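Local coordinates for protein ribokinase RBSK (Mycobacterium tuberculosis, PDB 3GO6) that probably phosphorylates D-ribose at O-5 with ATP and a divalent cation, giving D-ribose 5-phosphate, as a homodimeric member of the PfkB carbohydrate kinase family, at residues N29-V35 with G110-V116; F79-A85 with T104-S109; P240-A246 with A282-V288; T52-G56 with Q87-H91. Numbering follows the deposited sequence.

Contact 1 of 4, residues N29-V35 with G110-V116; sequences NMDLTFV and GTAIIVV. With RIB (alpha-D-ribofuranose), chain C.
D31 (chi1 m) accepts from two ribose hydroxyls: O2 to OD1 at 2.6 Å and O3 to OD2 at 2.6 Å. N29 (chi1 m) donates ND2 to ribose O2 at 3.0 Å and to E152 OE1. Behind them, 29-35 and 110-116 run as parallel neighbouring beta strands. Their axes are 4.3 Å apart at closest and cross at -25°. M30 pairs with T111, D31 with A112, and so on to V35 with V116. Six bonds join them: at 2.9 Å, M30 N to G110 O, A112 N to M30 O, I114 N to L32 O and V116 N to F34 O; at 2.8 Å, L32 N to A112 O and F34 N to I114 O. On the sugar side, A112 CB lies 3.3 Å from ribose O2, and I114 CD1 is 3.8 Å from ribose C3. The other face carries T111, L32, I113 and F34, with L32 CD1 on I113 CD1 (3.9 Å) and F34 CE2 on I113 CG2 (3.9 Å). T111 OG1 is hydrogen-bonded to R53 NH2 of the second subunit. So D31 and N29 bind the sugar hydroxyls amid apolar A112 and I114; L32, F34 and I113 pack mainly apolarly on that subunit.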
loop_
_atom_site.group_PDB
_atom_site.type_symbol
_atom_site.label_atom_id
_atom_site.label_comp_id
_atom_site.label_asym_id
_atom_site.label_seq_id
_atom_site.Cartn_x
_atom_site.Cartn_y
_atom_site.Cartn_z
ATOM N N ASN A 29 -13.336 -2.534 -1.200
ATOM C CA ASN A 29 -12.034 -2.218 -0.614
ATOM C C ASN A 29 -11.596 -0.887 -1.176
ATOM O O ASN A 29 -11.939 -0.569 -2.310
ATOM C CB ASN A 29 -10.949 -3.236 -1.067
ATOM C CG ASN A 29 -11.258 -4.664 -0.668
ATOM O OD1 ASN A 29 -11.699 -4.922 0.446
ATOM N ND2 ASN A 29 -11.026 -5.611 -1.592
ATOM N N MET A 30 -10.816 -0.125 -0.420
ATOM C CA MET A 30 -10.025 0.953 -1.040
ATOM C C MET A 30 -8.715 0.356 -1.607
ATOM O O MET A 30 -8.020 -0.369 -0.906
ATOM C CB MET A 30 -9.732 2.060 -0.022
ATOM C CG MET A 30 -9.062 3.287 -0.639
ATOM S SD MET A 30 -10.174 4.245 -1.691
ATOM C CE MET A 30 -11.448 4.783 -0.521
ATOM N N ASP A 31 -8.406 0.665 -2.874
ATOM C CA ASP A 31 -7.288 0.079 -3.595
ATOM C C ASP A 31 -6.132 1.052 -3.637
ATOM O O ASP A 31 -6.311 2.224 -3.995
ATOM C CB ASP A 31 -7.677 -0.220 -5.055
ATOM C CG ASP A 31 -8.589 -1.430 -5.201
ATOM O OD1 ASP A 31 -8.755 -2.185 -4.219
ATOM O OD2 ASP A 31 -9.144 -1.626 -6.317
ATOM N N LEU A 32 -4.949 0.550 -3.315
ATOM C CA LEU A 32 -3.705 1.299 -3.519
ATOM C C LEU A 32 -3.007 0.593 -4.689
ATOM O O LEU A 32 -2.611 -0.554 -4.563
ATOM C CB LEU A 32 -2.846 1.273 -2.261
ATOM C CG LEU A 32 -3.490 1.956 -1.038
ATOM C CD1 LEU A 32 -2.624 1.735 0.179
ATOM C CD2 LEU A 32 -3.685 3.445 -1.271
ATOM N N THR A 33 -2.941 1.263 -5.831
ATOM C CA THR A 33 -2.384 0.653 -7.046
ATOM C C THR A 33 -1.010 1.260 -7.314
ATOM O O THR A 33 -0.880 2.480 -7.433
ATOM C CB THR A 33 -3.297 0.826 -8.268
ATOM O OG1 THR A 33 -4.628 0.387 -7.968
ATOM C CG2 THR A 33 -2.768 0.031 -9.489
ATOM N N PHE A 34 -0.004 0.392 -7.406
ATOM C CA PHE A 34 1.397 0.759 -7.578
ATOM C C PHE A 34 1.861 0.247 -8.936
ATOM O O PHE A 34 1.612 -0.918 -9.295
ATOM C CB PHE A 34 2.281 0.080 -6.528
ATOM C CG PHE A 34 2.027 0.517 -5.096
ATOM C CD1 PHE A 34 2.915 1.375 -4.460
ATOM C CD2 PHE A 34 0.944 0.018 -4.377
ATOM C CE1 PHE A 34 2.724 1.770 -3.117
ATOM C CE2 PHE A 34 0.729 0.405 -3.035
ATOM C CZ PHE A 34 1.614 1.283 -2.407
ATOM N N VAL A 35 2.549 1.105 -9.687
ATOM C CA VAL A 35 3.177 0.655 -10.936
ATOM C C VAL A 35 4.671 0.480 -10.687
ATOM O O VAL A 35 5.322 1.379 -10.119
ATOM C CB VAL A 35 2.892 1.625 -12.112
ATOM C CG1 VAL A 35 3.733 1.240 -13.359
ATOM C CG2 VAL A 35 1.417 1.624 -12.450
ATOM N N GLY A 110 -12.235 -2.579 4.008
ATOM C CA GLY A 110 -11.122 -3.329 3.383
ATOM C C GLY A 110 -10.090 -2.475 2.651
ATOM O O GLY A 110 -10.400 -1.379 2.178
ATOM N N THR A 111 -8.849 -2.967 2.595
ATOM C CA THR A 111 -7.755 -2.297 1.882
ATOM C C THR A 111 -7.138 -3.323 0.944
ATOM O O THR A 111 -6.872 -4.453 1.371
ATOM C CB THR A 111 -6.626 -1.807 2.861
ATOM O OG1 THR A 111 -7.162 -0.892 3.832
ATOM C CG2 THR A 111 -5.472 -1.096 2.082
ATOM N N ALA A 112 -6.901 -2.952 -0.311
ATOM C CA ALA A 112 -6.157 -3.854 -1.193
ATOM C C ALA A 112 -4.939 -3.199 -1.814
ATOM O O ALA A 112 -4.957 -1.997 -2.096
ATOM C CB ALA A 112 -7.056 -4.396 -2.277
ATOM N N ILE A 113 -3.889 -3.997 -2.035
ATOM C CA ILE A 113 -2.681 -3.523 -2.712
ATOM C C ILE A 113 -2.647 -4.196 -4.083
ATOM O O ILE A 113 -2.659 -5.430 -4.174
ATOM C CB ILE A 113 -1.366 -3.918 -1.950
ATOM C CG1 ILE A 113 -1.416 -3.490 -0.479
ATOM C CG2 ILE A 113 -0.107 -3.342 -2.665
ATOM C CD1 ILE A 113 -1.704 -1.995 -0.274
ATOM N N ILE A 114 -2.608 -3.385 -5.130
ATOM C CA ILE A 114 -2.513 -3.892 -6.491
ATOM C C ILE A 114 -1.149 -3.453 -7.025
ATOM O O ILE A 114 -0.819 -2.267 -6.986
ATOM C CB ILE A 114 -3.608 -3.319 -7.419
ATOM C CG1 ILE A 114 -4.999 -3.236 -6.735
ATOM C CG2 ILE A 114 -3.569 -4.015 -8.814
ATOM C CD1 ILE A 114 -5.612 -4.468 -6.487
ATOM N N VAL A 115 -0.361 -4.394 -7.534
ATOM C CA VAL A 115 0.929 -4.032 -8.117
ATOM C C VAL A 115 0.919 -4.444 -9.597
ATOM O O VAL A 115 0.561 -5.577 -9.920
ATOM C CB VAL A 115 2.095 -4.709 -7.367
ATOM C CG1 VAL A 115 3.459 -4.141 -7.857
ATOM C CG2 VAL A 115 1.943 -4.504 -5.868
ATOM N N VAL A 116 1.292 -3.517 -10.479
ATOM C CA VAL A 116 1.180 -3.729 -11.937
ATOM C C VAL A 116 2.589 -3.533 -12.486
ATOM O O VAL A 116 3.222 -2.507 -12.212
ATOM C CB VAL A 116 0.182 -2.739 -12.594
ATOM C CG1 VAL A 116 0.085 -2.952 -14.124
ATOM C CG2 VAL A 116 -1.199 -2.877 -11.936
HETATM O O5 RIB C . -9.909 -7.937 -8.876
HETATM C C5 RIB C . -9.256 -6.748 -8.375
HETATM C C4 RIB C . -9.840 -6.405 -6.992
HETATM O O4 RIB C . -9.391 -7.405 -6.054
HETATM C C3 RIB C . -9.328 -5.091 -6.428
HETATM O O3 RIB C . -10.224 -3.969 -6.625
HETATM C C2 RIB C . -9.065 -5.392 -4.964
HETATM O O2 RIB C . -9.861 -4.572 -4.099
HETATM C C1 RIB C . -9.327 -6.874 -4.741
HETATM O O1 RIB C . -10.590 -7.109 -4.106
#

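Contact 2 of 4, residues F79-A85 with T104-S109; sequences FGDDPAA and TVPGPS
T104 starts the second segment as a strand residue paired in parallel with F79, CA to CA 4.9 Å. A water joins its OG1 (3.0 Å) to G80 O (2.8 Å). V105 N then donates to F79 O at 2.8 Å, and V105 O receives a CA-H contact from G80 CA at 3.4 Å. After P106 the chain turns at G107, whose phi of 92° and psi of -173° call for glycine. G107 N donates to D81 OD1 at 2.8 Å, and G107 O accepts from D81 N at 3.0 Å. S109 (chi1 m) makes three bonds: N to D82 OD2 at 2.9 Å, OG to D82 OD1 at 2.7 Å, and OG from G80 N at 3.0 Å. D82 (chi1 p) is the N-cap, its OD1 also accepting from A85 N at 3.1 Å. The 105-109 loop, between strands 103-104 and 110-116, lies against the N-terminus of helix 83-94 through S109, while the F79 ring packs on L88, R89 and L92 of that helix.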
loop_
_atom_site.group_PDB
_atom_site.type_symbol
_atom_site.label_atom_id
_atom_site.label_comp_id
_atom_site.label_asym_id
_atom_site.label_seq_id
_atom_site.Cartn_x
_atom_site.Cartn_y
_atom_site.Cartn_z
ATOM N N PHE A 79 -19.378 -2.151 4.762
ATOM C CA PHE A 79 -18.461 -1.024 4.788
ATOM C C PHE A 79 -17.962 -0.906 6.229
ATOM O O PHE A 79 -18.668 -1.318 7.151
ATOM C CB PHE A 79 -19.180 0.279 4.413
ATOM C CG PHE A 79 -19.661 0.327 2.995
ATOM C CD1 PHE A 79 -18.805 0.723 1.974
ATOM C CD2 PHE A 79 -20.974 -0.024 2.680
ATOM C CE1 PHE A 79 -19.242 0.770 0.646
ATOM C CE2 PHE A 79 -21.422 0.020 1.353
ATOM C CZ PHE A 79 -20.546 0.411 0.332
ATOM N N GLY A 80 -16.765 -0.360 6.423
ATOM C CA GLY A 80 -16.286 -0.014 7.767
ATOM C C GLY A 80 -16.950 1.274 8.227
ATOM O O GLY A 80 -17.686 1.902 7.447
ATOM N N ASP A 81 -16.711 1.672 9.477
ATOM C CA ASP A 81 -17.343 2.892 9.997
ATOM C C ASP A 81 -16.320 4.029 9.969
ATOM O O ASP A 81 -16.116 4.751 10.945
ATOM C CB ASP A 81 -17.989 2.637 11.390
ATOM C CG ASP A 81 -16.968 2.369 12.496
ATOM O OD1 ASP A 81 -15.804 2.007 12.190
ATOM O OD2 ASP A 81 -17.334 2.528 13.696
ATOM N N ASP A 82 -15.664 4.168 8.818
ATOM C CA ASP A 82 -14.504 5.046 8.683
ATOM C C ASP A 82 -14.667 6.021 7.516
ATOM O O ASP A 82 -15.605 5.883 6.727
ATOM C CB ASP A 82 -13.217 4.204 8.553
ATOM C CG ASP A 82 -13.218 3.246 7.344
ATOM O OD1 ASP A 82 -14.183 3.191 6.541
ATOM O OD2 ASP A 82 -12.207 2.536 7.207
ATOM N N PRO A 83 -13.800 7.046 7.429
ATOM C CA PRO A 83 -13.811 7.949 6.262
ATOM C C PRO A 83 -13.749 7.262 4.887
ATOM O O PRO A 83 -14.449 7.697 3.944
ATOM C CB PRO A 83 -12.581 8.830 6.504
ATOM C CG PRO A 83 -12.524 8.926 7.983
ATOM C CD PRO A 83 -12.834 7.505 8.446
ATOM N N ALA A 84 -12.942 6.202 4.754
ATOM C CA ALA A 84 -12.878 5.451 3.469
ATOM C C ALA A 84 -14.254 5.049 2.995
ATOM O O ALA A 84 -14.546 5.113 1.800
ATOM C CB ALA A 84 -12.016 4.202 3.598
ATOM N N ALA A 85 -15.109 4.623 3.926
ATOM C CA ALA A 85 -16.427 4.119 3.563
ATOM C C ALA A 85 -17.271 5.147 2.809
ATOM O O ALA A 85 -18.078 4.777 1.971
ATOM C CB ALA A 85 -17.170 3.641 4.788
ATOM N N THR A 104 -23.009 -1.271 7.723
ATOM C CA THR A 104 -21.806 -0.689 8.294
ATOM C C THR A 104 -21.382 -1.587 9.448
ATOM O O THR A 104 -22.202 -1.972 10.279
ATOM C CB THR A 104 -22.051 0.755 8.734
ATOM O OG1 THR A 104 -22.333 1.527 7.570
ATOM C CG2 THR A 104 -20.799 1.365 9.402
ATOM N N VAL A 105 -20.097 -1.947 9.468
ATOM C CA VAL A 105 -19.525 -2.807 10.502
ATOM C C VAL A 105 -18.447 -1.992 11.239
ATOM O O VAL A 105 -17.818 -1.128 10.628
ATOM C CB VAL A 105 -18.987 -4.120 9.840
ATOM C CG1 VAL A 105 -17.936 -4.800 10.667
ATOM C CG2 VAL A 105 -20.172 -5.078 9.588
ATOM N N PRO A 106 -18.267 -2.206 12.564
ATOM C CA PRO A 106 -17.219 -1.429 13.220
ATOM C C PRO A 106 -15.810 -1.654 12.625
ATOM O O PRO A 106 -15.484 -2.755 12.187
ATOM C CB PRO A 106 -17.262 -1.932 14.676
ATOM C CG PRO A 106 -18.634 -2.483 14.849
ATOM C CD PRO A 106 -18.998 -3.072 13.516
ATOM N N GLY A 107 -14.989 -0.614 12.615
ATOM C CA GLY A 107 -13.589 -0.747 12.206
ATOM C C GLY A 107 -13.365 -0.490 10.718
ATOM O O GLY A 107 -14.254 -0.006 10.013
ATOM N N PRO A 108 -12.139 -0.743 10.241
ATOM C CA PRO A 108 -11.761 -0.311 8.908
ATOM C C PRO A 108 -12.513 -0.996 7.767
ATOM O O PRO A 108 -12.837 -2.196 7.837
ATOM C CB PRO A 108 -10.257 -0.652 8.842
ATOM C CG PRO A 108 -9.830 -0.737 10.282
ATOM C CD PRO A 108 -11.009 -1.335 10.981
ATOM N N SER A 109 -12.771 -0.224 6.719
ATOM C CA SER A 109 -13.165 -0.794 5.428
ATOM C C SER A 109 -11.985 -1.626 4.902
ATOM O O SER A 109 -10.841 -1.394 5.302
ATOM C CB SER A 109 -13.497 0.347 4.451
ATOM O OG SER A 109 -14.608 1.109 4.911
HETATM O O HOH W 1 -20.018 3.069 6.555
#

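Contact 3 of 4, residues P240-A246 with A282-V288; sequences PVDTAGA and ATLVSGV. With RIB (alpha-D-ribofuranose), chain C.
This contact forms the cation site of this PfkB-family kinase, which has the ribokinase fold; the site is modelled here with magnesium. In this family such a loop pair commonly holds a monovalent ion, and potassium is predicted for these residues. D242, A244, A282, V285 and G287 make up the site. Both segments are irregular. The first passes through an Asx turn at D242 and a type II turn from T243 to A246, with G245 at phi 89° as N-cap of helix 246-257. The second leaves helix 265-282 through a type I turn from A282 to V285. T283 O accepts two successive amides, V241 N at 2.7 Å and D242 N at 3.1 Å. In the D242 side chain (chi1 t), OD1 closes the Asx turn by accepting from A244 N at 2.9 Å. OD2 of D242 crosses to the other loop, accepting from G287 N at 3.0 Å. Apolar contacts fill in around these bonds. A246 CB is 3.6 Å from T283 CG2 and 3.9 Å from A282 CB. A244 CB meets V288 CG2 at 3.6 Å. T243, whose ADP contact is known from a structure of this protein, turns its OG1 to A120 and N122. V288 reaches the sugar pocket, with CG1 3.4 Å from ribose O3. A water donates to both G245 O at 2.9 Å and V288 O at 2.7 Å.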
loop_
_atom_site.group_PDB
_atom_site.type_symbol
_atom_site.label_atom_id
_atom_site.label_comp_id
_atom_site.label_asym_id
_atom_site.label_seq_id
_atom_site.Cartn_x
_atom_site.Cartn_y
_atom_site.Cartn_z
ATOM N N PRO A 240 -2.224 -4.467 -24.173
ATOM C CA PRO A 240 -2.688 -4.225 -22.792
ATOM C C PRO A 240 -1.949 -3.081 -22.118
ATOM O O PRO A 240 -0.778 -2.819 -22.424
ATOM C CB PRO A 240 -2.347 -5.521 -22.068
ATOM C CG PRO A 240 -1.153 -6.066 -22.819
ATOM C CD PRO A 240 -1.280 -5.602 -24.255
ATOM N N VAL A 241 -2.638 -2.420 -21.194
ATOM C CA VAL A 241 -2.049 -1.374 -20.362
ATOM C C VAL A 241 -1.971 -1.851 -18.912
ATOM O O VAL A 241 -0.943 -1.690 -18.254
ATOM C CB VAL A 241 -2.870 -0.069 -20.485
ATOM C CG1 VAL A 241 -2.504 0.925 -19.396
ATOM C CG2 VAL A 241 -2.666 0.526 -21.867
ATOM N N ASP A 242 -3.057 -2.456 -18.430
ATOM C CA ASP A 242 -3.168 -2.875 -17.038
ATOM C C ASP A 242 -4.251 -3.949 -16.955
ATOM O O ASP A 242 -5.420 -3.654 -17.134
ATOM C CB ASP A 242 -3.535 -1.654 -16.168
ATOM C CG ASP A 242 -3.730 -1.998 -14.701
ATOM O OD1 ASP A 242 -3.522 -3.163 -14.293
ATOM O OD2 ASP A 242 -4.081 -1.066 -13.938
ATOM N N THR A 243 -3.848 -5.186 -16.677
ATOM C CA THR A 243 -4.786 -6.306 -16.588
ATOM C C THR A 243 -5.592 -6.308 -15.277
ATOM O O THR A 243 -6.596 -7.005 -15.175
ATOM C CB THR A 243 -4.078 -7.656 -16.726
ATOM O OG1 THR A 243 -3.100 -7.785 -15.694
ATOM C CG2 THR A 243 -3.380 -7.771 -18.095
ATOM N N ALA A 244 -5.146 -5.547 -14.277
ATOM C CA ALA A 244 -5.856 -5.528 -12.995
ATOM C C ALA A 244 -7.290 -5.046 -13.206
ATOM O O ALA A 244 -7.546 -4.109 -13.974
ATOM C CB ALA A 244 -5.126 -4.647 -12.001
ATOM N N GLY A 245 -8.221 -5.731 -12.556
ATOM C CA GLY A 245 -9.612 -5.356 -12.642
ATOM C C GLY A 245 -10.336 -6.013 -13.810
ATOM O O GLY A 245 -11.548 -6.016 -13.843
ATOM N N ALA A 246 -9.606 -6.562 -14.781
ATOM C CA ALA A 246 -10.297 -7.079 -15.977
ATOM C C ALA A 246 -11.140 -8.314 -15.685
ATOM O O ALA A 246 -12.205 -8.515 -16.305
ATOM C CB ALA A 246 -9.316 -7.345 -17.111
ATOM N N ALA A 282 -11.206 -3.845 -20.818
ATOM C CA ALA A 282 -10.824 -3.457 -19.461
ATOM C C ALA A 282 -9.296 -3.400 -19.306
ATOM O O ALA A 282 -8.788 -2.634 -18.506
ATOM C CB ALA A 282 -11.451 -4.429 -18.453
ATOM N N THR A 283 -8.556 -4.171 -20.102
ATOM C CA THR A 283 -7.094 -4.159 -20.024
ATOM C C THR A 283 -6.456 -2.952 -20.732
ATOM O O THR A 283 -5.246 -2.741 -20.636
ATOM C CB THR A 283 -6.469 -5.465 -20.587
ATOM O OG1 THR A 283 -6.645 -5.490 -22.017
ATOM C CG2 THR A 283 -7.139 -6.695 -19.952
ATOM N N LEU A 284 -7.259 -2.170 -21.433
ATOM C CA LEU A 284 -6.750 -1.013 -22.162
ATOM C C LEU A 284 -6.599 0.229 -21.275
ATOM O O LEU A 284 -6.011 1.237 -21.705
ATOM C CB LEU A 284 -7.687 -0.686 -23.318
ATOM C CG LEU A 284 -7.797 -1.708 -24.455
ATOM C CD1 LEU A 284 -8.915 -1.284 -25.397
ATOM C CD2 LEU A 284 -6.496 -1.804 -25.217
ATOM N N VAL A 285 -7.129 0.131 -20.050
ATOM C CA VAL A 285 -7.267 1.257 -19.121
ATOM C C VAL A 285 -6.449 1.003 -17.850
ATOM O O VAL A 285 -6.527 -0.074 -17.250
ATOM C CB VAL A 285 -8.772 1.463 -18.726
ATOM C CG1 VAL A 285 -8.943 2.646 -17.805
ATOM C CG2 VAL A 285 -9.646 1.669 -19.962
ATOM N N SER A 286 -5.672 2.005 -17.442
ATOM C CA SER A 286 -4.977 1.974 -16.157
ATOM C C SER A 286 -6.013 2.061 -15.042
ATOM O O SER A 286 -7.001 2.777 -15.139
ATOM C CB SER A 286 -3.999 3.151 -16.029
ATOM O OG SER A 286 -2.904 2.976 -16.915
ATOM N N GLY A 287 -5.800 1.349 -13.962
ATOM C CA GLY A 287 -6.791 1.454 -12.920
ATOM C C GLY A 287 -7.678 0.228 -12.904
ATOM O O GLY A 287 -7.847 -0.475 -13.920
ATOM N N VAL A 288 -8.235 -0.016 -11.728
ATOM C CA VAL A 288 -8.826 -1.297 -11.392
ATOM C C VAL A 288 -10.340 -1.127 -11.313
ATOM O O VAL A 288 -11.098 -1.820 -12.010
ATOM C CB VAL A 288 -8.225 -1.817 -10.049
ATOM C CG1 VAL A 288 -8.843 -3.142 -9.636
ATOM C CG2 VAL A 288 -6.699 -1.945 -10.162
HETATM O O5 RIB C . -9.909 -7.937 -8.876
HETATM C C5 RIB C . -9.256 -6.748 -8.375
HETATM C C4 RIB C . -9.840 -6.405 -6.992
HETATM O O4 RIB C . -9.391 -7.405 -6.054
HETATM C C3 RIB C . -9.328 -5.091 -6.428
HETATM O O3 RIB C . -10.224 -3.969 -6.625
HETATM C C2 RIB C . -9.065 -5.392 -4.964
HETATM O O2 RIB C . -9.861 -4.572 -4.099
HETATM C C1 RIB C . -9.327 -6.874 -4.741
HETATM O O1 RIB C . -10.590 -7.109 -4.106
HETATM O O HOH W 2 -12.862 -3.849 -12.392
#

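Contact 4 of 4, residues T52-G56 with Q87-H91; sequences TRTPG and QLRAH
R53, with chi1 to chi3 all t, comes first among the contacting residues of segment 52-56, on strand 50-56. NH1 of R53 donates to Q87 OE1 at 3.0 Å, with OE1 at the edge of the guanidinium, near its plane. Q87 is also extended (chi1 t, chi2 t). One water accepts from R53 NH2 at 2.7 Å and donates to Q87 OE1 at 3.0 Å. Another takes R53 NH1 at 3.2 Å and Q87 NE2 at 3.0 Å, and donates to R53 O at 2.8 Å. The contact joins the outermost strand, within this chain, of the four-stranded lid sheet to helix 83-94 of the larger alpha/beta body in this ribokinase fold. The strand and helix axes approach to 8.2 Å and cross at -59°. P55 makes the main apolar contact, with CB pointing toward the helix. Its CB lies 3.7 Å from L88 CD2 and 3.5 Å from H91 CG, so the ring fits between residues about one helical turn apart. H91 (chi1 t) has P55 O over one ring face. G56, beyond the proline, lines the ribose pocket, with its N 4.3 Å from L88 CD2.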
loop_
_atom_site.group_PDB
_atom_site.type_symbol
_atom_site.label_atom_id
_atom_site.label_comp_id
_atom_site.label_asym_id
_atom_site.label_seq_id
_atom_site.Cartn_x
_atom_site.Cartn_y
_atom_site.Cartn_z
ATOM N N THR A 52 -1.760 5.215 -6.915
ATOM C CA THR A 52 -3.089 5.824 -6.852
ATOM C C THR A 52 -3.891 5.185 -5.711
ATOM O O THR A 52 -3.611 4.057 -5.308
ATOM C CB THR A 52 -3.899 5.642 -8.162
ATOM O OG1 THR A 52 -4.146 4.251 -8.400
ATOM C CG2 THR A 52 -3.176 6.271 -9.368
ATOM N N ARG A 53 -4.874 5.917 -5.199
ATOM C CA ARG A 53 -5.760 5.430 -4.147
ATOM C C ARG A 53 -7.184 5.554 -4.702
ATOM O O ARG A 53 -7.667 6.663 -4.910
ATOM C CB ARG A 53 -5.556 6.266 -2.867
ATOM C CG ARG A 53 -6.463 5.875 -1.711
ATOM C CD ARG A 53 -6.119 6.665 -0.437
ATOM N NE ARG A 53 -7.035 6.294 0.651
ATOM C CZ ARG A 53 -8.240 6.832 0.850
ATOM N NH1 ARG A 53 -8.680 7.791 0.051
ATOM N NH2 ARG A 53 -9.004 6.416 1.870
ATOM N N THR A 54 -7.842 4.429 -4.992
ATOM C CA THR A 54 -9.149 4.449 -5.676
ATOM C C THR A 54 -10.096 3.385 -5.102
ATOM O O THR A 54 -9.648 2.349 -4.655
ATOM C CB THR A 54 -9.020 4.176 -7.224
ATOM O OG1 THR A 54 -8.342 2.926 -7.443
ATOM C CG2 THR A 54 -8.266 5.334 -7.953
ATOM N N PRO A 55 -11.407 3.661 -5.077
ATOM C CA PRO A 55 -12.363 2.636 -4.636
ATOM C C PRO A 55 -12.334 1.394 -5.528
ATOM O O PRO A 55 -12.218 1.506 -6.766
ATOM C CB PRO A 55 -13.718 3.321 -4.804
ATOM C CG PRO A 55 -13.431 4.762 -4.755
ATOM C CD PRO A 55 -12.069 4.939 -5.398
ATOM N N GLY A 56 -12.420 0.228 -4.908
ATOM C CA GLY A 56 -12.537 -1.032 -5.656
ATOM C C GLY A 56 -13.086 -2.137 -4.786
ATOM O O GLY A 56 -14.026 -1.916 -4.017
ATOM N N GLN A 87 -16.231 7.458 0.629
ATOM C CA GLN A 87 -15.710 7.447 -0.728
ATOM C C GLN A 87 -16.106 6.161 -1.484
ATOM O O GLN A 87 -16.441 6.204 -2.675
ATOM C CB GLN A 87 -14.186 7.635 -0.649
ATOM C CG GLN A 87 -13.484 7.828 -1.981
ATOM C CD GLN A 87 -11.989 8.124 -1.841
ATOM O OE1 GLN A 87 -11.498 8.428 -0.746
ATOM N NE2 GLN A 87 -11.262 8.038 -2.964
ATOM N N LEU A 88 -16.083 5.026 -0.784
ATOM C CA LEU A 88 -16.477 3.740 -1.368
ATOM C C LEU A 88 -17.964 3.717 -1.740
ATOM O O LEU A 88 -18.337 3.269 -2.836
ATOM C CB LEU A 88 -16.158 2.576 -0.403
ATOM C CG LEU A 88 -14.675 2.392 -0.072
ATOM C CD1 LEU A 88 -14.537 1.273 0.974
ATOM C CD2 LEU A 88 -13.925 2.059 -1.371
ATOM N N ARG A 89 -18.807 4.196 -0.832
ATOM C CA ARG A 89 -20.246 4.300 -1.090
ATOM C C ARG A 89 -20.553 5.239 -2.263
ATOM O O ARG A 89 -21.397 4.946 -3.097
ATOM C CB ARG A 89 -20.976 4.838 0.154
ATOM C CG ARG A 89 -21.132 3.866 1.297
ATOM C CD ARG A 89 -21.478 4.645 2.612
ATOM N NE ARG A 89 -21.602 3.740 3.770
ATOM C CZ ARG A 89 -22.649 2.952 3.938
ATOM N NH1 ARG A 89 -23.618 2.985 3.032
ATOM N NH2 ARG A 89 -22.735 2.139 4.989
ATOM N N ALA A 90 -19.894 6.385 -2.293
ATOM C CA ALA A 90 -20.144 7.375 -3.339
ATOM C C ALA A 90 -19.736 6.810 -4.711
ATOM O O ALA A 90 -20.399 7.069 -5.716
ATOM C CB ALA A 90 -19.389 8.651 -3.035
ATOM N N HIS A 91 -18.648 6.038 -4.752
ATOM C CA HIS A 91 -18.206 5.377 -6.006
ATOM C C HIS A 91 -19.318 4.483 -6.567
ATOM O O HIS A 91 -19.615 4.527 -7.781
ATOM C CB HIS A 91 -16.893 4.575 -5.779
ATOM C CG HIS A 91 -16.506 3.674 -6.923
ATOM N ND1 HIS A 91 -16.151 4.149 -8.167
ATOM C CD2 HIS A 91 -16.390 2.325 -6.992
ATOM C CE1 HIS A 91 -15.844 3.132 -8.959
ATOM N NE2 HIS A 91 -15.970 2.015 -8.266
HETATM O O HOH W 3 -11.075 8.127 2.175
HETATM O O HOH W 4 -8.375 8.684 -3.048
#

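Contacts 1 and 4 share the four-stranded lid sheet, where strands 29-35 and 50-56 are neighbours; their centres are about 11 Å apart. Contacts 2 and 4 both use helix 83-94, with centres about 13 Å apart. Along the chain, contacts 2 and 4 nest inside the loop closed by contact 1, and the segments of contacts 2 and 4 alternate. Contact 3 comes later. It lies about 13 Å from contact 1 by centres, and V116 and I114 touch D242 and A244. Contact 2 is farthest from it, at about 27 Å. Contacts 1, 3 and 4 all reach the ribose, so the lid strands and the cation loops meet at one sugar pocket, while helix 83-94 packs against the strand of G56.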